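Local coordinates for protein ectonucleoside triphosphate diphosphohydrolase 4 (Homo sapiens, PDB 6WG5) that belongs to the GDA1/CD39 family of the actin-like ATPase clan and is built around two mixed beta-sheets flanked by helices, at residues A179-N184 against G188-I193; H68-I73 against T267-R272. All blocks are in the same frame, centred on the assembly; numbering follows the deposited sequence. Where two conformers were deposited one is given.

In the fold
Contact 1 (179-184 with 188-193) and contact 2 (68-73 with 267-272) lie next to each other, their centres about 8 Å apart and on the same side of the chain's centre. Along the sequence 68-73 comes first, in the loop between strands 53-61 and 74-75 of one mixed sheet; helix 172-186 and the loop after it follow, and last comes 267-272, the turn and first residues of strand 270-279 in the other sheet. Contact 1 therefore falls between the two halves of contact 2 in the chain. Phe190 and His192 reach the residues of contact 2, so the loop leaving helix 172-186 packs where the 68-73 loop meets the start of strand 270-279.

Contact 1 of 2, residues A179-N184 against G188-I193; sequences AWIGIN and GRFEHI
Phe190 pushes the far end of its ring in among Trp180, Ile181 and Asn184 on helix 172-186. Its CZ comes to 3.8 Å from CZ3 of the Trp180 indole, which sits at the edge of the phenyl ring. The two rings meet obliquely, planes 60° apart and centroids 5.9 Å apart (six-membered ring of Trp180). Next to this, CE2 of Phe190 packs against CG2 of Ile181 at 4.0 Å, with the Ile181 carbonyl oxygen also at the ring edge, and CZ touches CB of Asn184. The indole gets there because its CG stands anti to the backbone N (chi1 180°), and it extends on to Ile222 and Val273 of the sheet behind the helix.

What brings Phe190 back to its own helix is a Schellman motif: Gly188, with positive phi, ends the helical run, and Arg189 N donates to Asn184 O at 2.9 Å. A type I turn from Gly188 to Glu191 then carries the chain off, closed by Glu191 N to Gly188 O.

The amide of Asn184 bonds back to Trp180 O and out to Ala220 N. ND2 reaches Trp180 O at 2.9 Å with an N-H...O angle of 173°, and the oxygen lies in the amide plane; the same nitrogen is 3.3 Å above the indole plane, toward the rim. OD1 accepts from Ala220 N, so both ends of this buried amide are bonded and its rotation is fixed. Arg189 bends at chi2 and runs its CG past OD1 of Asn184 at 3.4 Å, leaving its guanidinium to form a salt bridge with Glu380. Beside CD1, Phe190 also meets the ring of Tyr271.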
# COMPACT_ATOMS: atom_id res chain seq x y z
N ALA A 179 -4.99 -3.32 -2.08
CA ALA A 179 -4.79 -1.89 -1.90
C ALA A 179 -4.95 -1.14 -3.21
O ALA A 179 -5.50 -0.04 -3.24
CB ALA A 179 -3.41 -1.63 -1.30
N TRP A 180 -4.48 -1.73 -4.31
CA TRP A 180 -4.64 -1.10 -5.62
C TRP A 180 -6.11 -1.00 -6.00
O TRP A 180 -6.54 0.01 -6.56
CB TRP A 180 -3.84 -1.88 -6.67
CG TRP A 180 -3.95 -1.31 -8.05
CD1 TRP A 180 -3.13 -0.37 -8.61
CD2 TRP A 180 -4.92 -1.65 -9.04
NE1 TRP A 180 -3.54 -0.10 -9.90
CE2 TRP A 180 -4.63 -0.88 -10.19
CE3 TRP A 180 -6.00 -2.53 -9.08
CZ2 TRP A 180 -5.39 -0.96 -11.35
CZ3 TRP A 180 -6.76 -2.61 -10.23
CH2 TRP A 180 -6.45 -1.83 -11.35
N ILE A 181 -6.89 -2.05 -5.71
CA ILE A 181 -8.32 -2.00 -5.97
C ILE A 181 -8.98 -0.93 -5.11
O ILE A 181 -9.87 -0.20 -5.57
CB ILE A 181 -8.95 -3.39 -5.72
CG1 ILE A 181 -8.46 -4.39 -6.76
CG2 ILE A 181 -10.48 -3.31 -5.75
CD1 ILE A 181 -8.84 -5.83 -6.45
N GLY A 182 -8.56 -0.83 -3.85
CA GLY A 182 -9.19 0.12 -2.94
C GLY A 182 -9.10 1.55 -3.43
O GLY A 182 -10.10 2.28 -3.45
N ILE A 183 -7.90 1.98 -3.83
CA ILE A 183 -7.72 3.37 -4.21
C ILE A 183 -8.46 3.67 -5.51
O ILE A 183 -9.14 4.70 -5.63
CB ILE A 183 -6.22 3.72 -4.32
CG1 ILE A 183 -6.05 5.22 -4.56
CG2 ILE A 183 -5.55 2.91 -5.43
CD1 ILE A 183 -4.61 5.68 -4.63
N ASN A 184 -8.35 2.78 -6.50
CA ASN A 184 -9.01 3.03 -7.78
C ASN A 184 -10.52 2.99 -7.65
O ASN A 184 -11.22 3.66 -8.40
CB ASN A 184 -8.54 2.01 -8.82
CG ASN A 184 -7.17 2.35 -9.37
OD1 ASN A 184 -7.04 3.17 -10.27
ND2 ASN A 184 -6.14 1.72 -8.81
N GLY A 188 -13.15 6.08 -8.47
CA GLY A 188 -14.14 5.89 -9.51
C GLY A 188 -13.62 5.31 -10.80
O GLY A 188 -14.30 5.40 -11.82
N ARG A 189 -12.44 4.69 -10.78
CA ARG A 189 -11.83 4.19 -12.00
C ARG A 189 -12.45 2.89 -12.50
O ARG A 189 -12.15 2.47 -13.62
CB ARG A 189 -10.33 3.98 -11.78
CG ARG A 189 -9.62 5.22 -11.25
CD ARG A 189 -9.84 6.43 -12.15
NE ARG A 189 -9.26 7.64 -11.60
CZ ARG A 189 -8.01 8.04 -11.82
NH1 ARG A 189 -7.20 7.33 -12.58
NH2 ARG A 189 -7.57 9.17 -11.26
N PHE A 190 -13.31 2.26 -11.70
CA PHE A 190 -14.07 1.10 -12.14
C PHE A 190 -15.48 1.48 -12.58
O PHE A 190 -16.22 0.61 -13.05
CB PHE A 190 -14.12 0.05 -11.03
CG PHE A 190 -12.77 -0.39 -10.56
CD1 PHE A 190 -11.77 -0.70 -11.47
CD2 PHE A 190 -12.48 -0.47 -9.21
CE1 PHE A 190 -10.52 -1.11 -11.04
CE2 PHE A 190 -11.24 -0.88 -8.77
CZ PHE A 190 -10.26 -1.20 -9.69
N GLU A 191 -15.87 2.75 -12.43
CA GLU A 191 -17.08 3.26 -13.05
C GLU A 191 -16.80 3.51 -14.53
O GLU A 191 -15.93 4.33 -14.87
CB GLU A 191 -17.53 4.54 -12.36
CG GLU A 191 -18.36 4.31 -11.11
CD GLU A 191 -18.32 5.48 -10.15
OE1 GLU A 191 -18.16 6.63 -10.62
OE2 GLU A 191 -18.44 5.25 -8.93
N HIS A 192 -17.50 2.81 -15.40
CA HIS A 192 -17.20 2.81 -16.82
C HIS A 192 -18.24 3.63 -17.58
O HIS A 192 -19.40 3.71 -17.19
CB HIS A 192 -17.14 1.38 -17.36
CG HIS A 192 -15.89 0.66 -16.97
ND1 HIS A 192 -14.81 1.30 -16.39
CD2 HIS A 192 -15.54 -0.65 -17.06
CE1 HIS A 192 -13.85 0.42 -16.15
NE2 HIS A 192 -14.27 -0.77 -16.54
N ILE A 193 -17.79 4.23 -18.69
CA ILE A 193 -18.55 5.23 -19.43
C ILE A 193 -18.59 6.49 -18.58
O ILE A 193 -18.35 6.45 -17.37
CB ILE A 193 -19.97 4.73 -19.79
CG1 ILE A 193 -19.87 3.40 -20.54
CG2 ILE A 193 -20.71 5.76 -20.64
CD1 ILE A 193 -21.21 2.76 -20.85

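Contact 2 of 2, residues H68-I73 against T267-R272; sequences HDLLDI and TEHVYR
The imidazole of His269 has a methyl group on one face and a second imidazole on the other. CD2 of Leu70 lies over the first face, 4.0 Å from the ring centroid and 19° off the normal, a CH-pi contact displaced toward the NE2-CD2 side of the ring. His192, from the loop after helix 172-186, stacks against the opposite face. At the edge, in the ring plane, is the backbone carbonyl of His68.

That carbonyl makes the one hydrogen bond between the segments. NE2 of His269 donates to His68 O at 3.0 Å, almost straight at 171°, with the oxygen in the ring plane. Seen from the acceptor the approach is less regular, since the nitrogen stands above the carbonyl plane and off either lone pair. The CG of His269 lies anti to its carbonyl carbon, which sends the ring out from the turn toward the 68-73 loop, where the Leu70 side chain runs past it in the opposite direction.

Glu268 and His269 are the two central residues of a type I turn from Thr267 to Val270, closed by Val270 N to Thr267 O. The turn leads into strand 270-279, and His269 is still backbone-bonded to Leu260, just past the neighbouring strand 255-259. The loop it meets links strands 53-61 and 74-75, so the contact joins a loop of one sheet to the turn at the start of a strand of the other.

Nearer the surface, Glu268 OE1 is 3.5 Å from ND1 of His68, ring and carboxylate turned 68° from each other; the angle is too poor for a hydrogen bond, and the His68 ring is poorly ordered. The main-chain acceptor is consistent with a proton on NE2 of His269, and this straight edge bond, with groups over both faces, would restrict the ring's rotation.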
# COMPACT_ATOMS: atom_id res chain seq x y z
N HIS A 68 -22.46 -3.77 -15.80
CA HIS A 68 -21.22 -3.01 -15.87
C HIS A 68 -20.86 -2.31 -14.56
O HIS A 68 -19.75 -1.79 -14.44
CB HIS A 68 -21.30 -1.97 -16.98
CG HIS A 68 -21.49 -2.56 -18.35
ND1 HIS A 68 -21.20 -3.88 -18.63
CD2 HIS A 68 -21.95 -2.01 -19.50
CE1 HIS A 68 -21.47 -4.11 -19.91
NE2 HIS A 68 -21.92 -3.00 -20.45
N ASP A 69 -21.77 -2.28 -13.59
CA ASP A 69 -21.55 -1.55 -12.35
C ASP A 69 -21.19 -2.51 -11.22
O ASP A 69 -21.78 -3.58 -11.08
CB ASP A 69 -22.80 -0.75 -11.96
CG ASP A 69 -23.02 0.46 -12.84
OD1 ASP A 69 -22.05 0.91 -13.49
OD2 ASP A 69 -24.15 0.98 -12.87
N LEU A 70 -20.20 -2.11 -10.43
CA LEU A 70 -19.85 -2.84 -9.22
C LEU A 70 -20.78 -2.41 -8.08
O LEU A 70 -21.57 -1.48 -8.20
CB LEU A 70 -18.40 -2.58 -8.83
CG LEU A 70 -17.34 -2.71 -9.92
CD1 LEU A 70 -15.96 -2.49 -9.34
CD2 LEU A 70 -17.43 -4.07 -10.60
N LEU A 71 -20.65 -3.11 -6.95
CA LEU A 71 -21.41 -2.73 -5.77
C LEU A 71 -20.96 -1.37 -5.27
O LEU A 71 -19.80 -0.97 -5.43
CB LEU A 71 -21.23 -3.78 -4.66
CG LEU A 71 -21.80 -5.17 -4.94
CD1 LEU A 71 -21.48 -6.11 -3.79
CD2 LEU A 71 -23.30 -5.12 -5.18
N ASP A 72 -21.89 -0.64 -4.66
CA ASP A 72 -21.61 0.68 -4.10
C ASP A 72 -21.22 0.53 -2.63
O ASP A 72 -21.92 0.95 -1.71
CB ASP A 72 -22.82 1.60 -4.28
CG ASP A 72 -22.46 3.06 -4.13
OD1 ASP A 72 -21.31 3.36 -3.75
OD2 ASP A 72 -23.34 3.91 -4.39
N ILE A 73 -20.06 -0.09 -2.43
CA ILE A 73 -19.59 -0.43 -1.09
C ILE A 73 -19.05 0.81 -0.40
O ILE A 73 -18.31 1.61 -1.00
CB ILE A 73 -18.54 -1.55 -1.15
CG1 ILE A 73 -19.17 -2.82 -1.72
CG2 ILE A 73 -17.94 -1.81 0.23
CD1 ILE A 73 -18.25 -4.03 -1.76
N THR A 267 -15.14 -8.88 -20.10
CA THR A 267 -13.75 -8.47 -19.93
C THR A 267 -13.59 -7.01 -19.51
O THR A 267 -12.45 -6.58 -19.30
CB THR A 267 -12.97 -8.69 -21.24
OG1 THR A 267 -13.57 -7.94 -22.30
CG2 THR A 267 -12.96 -10.17 -21.60
N GLU A 268 -14.68 -6.25 -19.39
CA GLU A 268 -14.56 -4.84 -19.06
C GLU A 268 -13.79 -4.62 -17.77
O GLU A 268 -13.05 -3.63 -17.65
CB GLU A 268 -15.95 -4.20 -18.97
CG GLU A 268 -16.76 -4.27 -20.25
CD GLU A 268 -17.55 -5.56 -20.38
OE1 GLU A 268 -18.43 -5.81 -19.52
OE2 GLU A 268 -17.29 -6.34 -21.32
N HIS A 269 -13.94 -5.51 -16.79
CA HIS A 269 -13.30 -5.38 -15.49
C HIS A 269 -12.17 -6.38 -15.27
O HIS A 269 -11.84 -6.70 -14.12
CB HIS A 269 -14.34 -5.51 -14.38
CG HIS A 269 -15.30 -4.37 -14.30
ND1 HIS A 269 -14.89 -3.07 -14.11
CD2 HIS A 269 -16.65 -4.33 -14.36
CE1 HIS A 269 -15.94 -2.28 -14.08
NE2 HIS A 269 -17.03 -3.02 -14.22
N VAL A 270 -11.58 -6.90 -16.35
CA VAL A 270 -10.40 -7.76 -16.24
C VAL A 270 -9.16 -6.87 -16.24
O VAL A 270 -8.97 -6.05 -17.14
CB VAL A 270 -10.35 -8.77 -17.40
CG1 VAL A 270 -9.04 -9.56 -17.37
CG2 VAL A 270 -11.53 -9.73 -17.31
N TYR A 271 -8.32 -7.04 -15.22
CA TYR A 271 -7.14 -6.21 -15.04
C TYR A 271 -5.90 -7.07 -14.83
O TYR A 271 -5.97 -8.13 -14.20
CB TYR A 271 -7.30 -5.26 -13.84
CG TYR A 271 -8.34 -4.19 -14.05
CD1 TYR A 271 -8.01 -2.98 -14.64
CD2 TYR A 271 -9.65 -4.39 -13.65
CE1 TYR A 271 -8.96 -2.00 -14.83
CE2 TYR A 271 -10.61 -3.42 -13.84
CZ TYR A 271 -10.26 -2.22 -14.43
OH TYR A 271 -11.21 -1.25 -14.62
N ARG A 272 -4.78 -6.61 -15.37
CA ARG A 272 -3.46 -7.17 -15.09
C ARG A 272 -2.70 -6.15 -14.25
O ARG A 272 -2.41 -5.05 -14.72
CB ARG A 272 -2.71 -7.48 -16.38
CG ARG A 272 -1.40 -8.22 -16.18
CD ARG A 272 -0.61 -8.35 -17.47
NE ARG A 272 -1.47 -8.48 -18.65
CZ ARG A 272 -1.46 -7.66 -19.70
NH1 ARG A 272 -2.30 -7.88 -20.71
NH2 ARG A 272 -0.61 -6.65 -19.78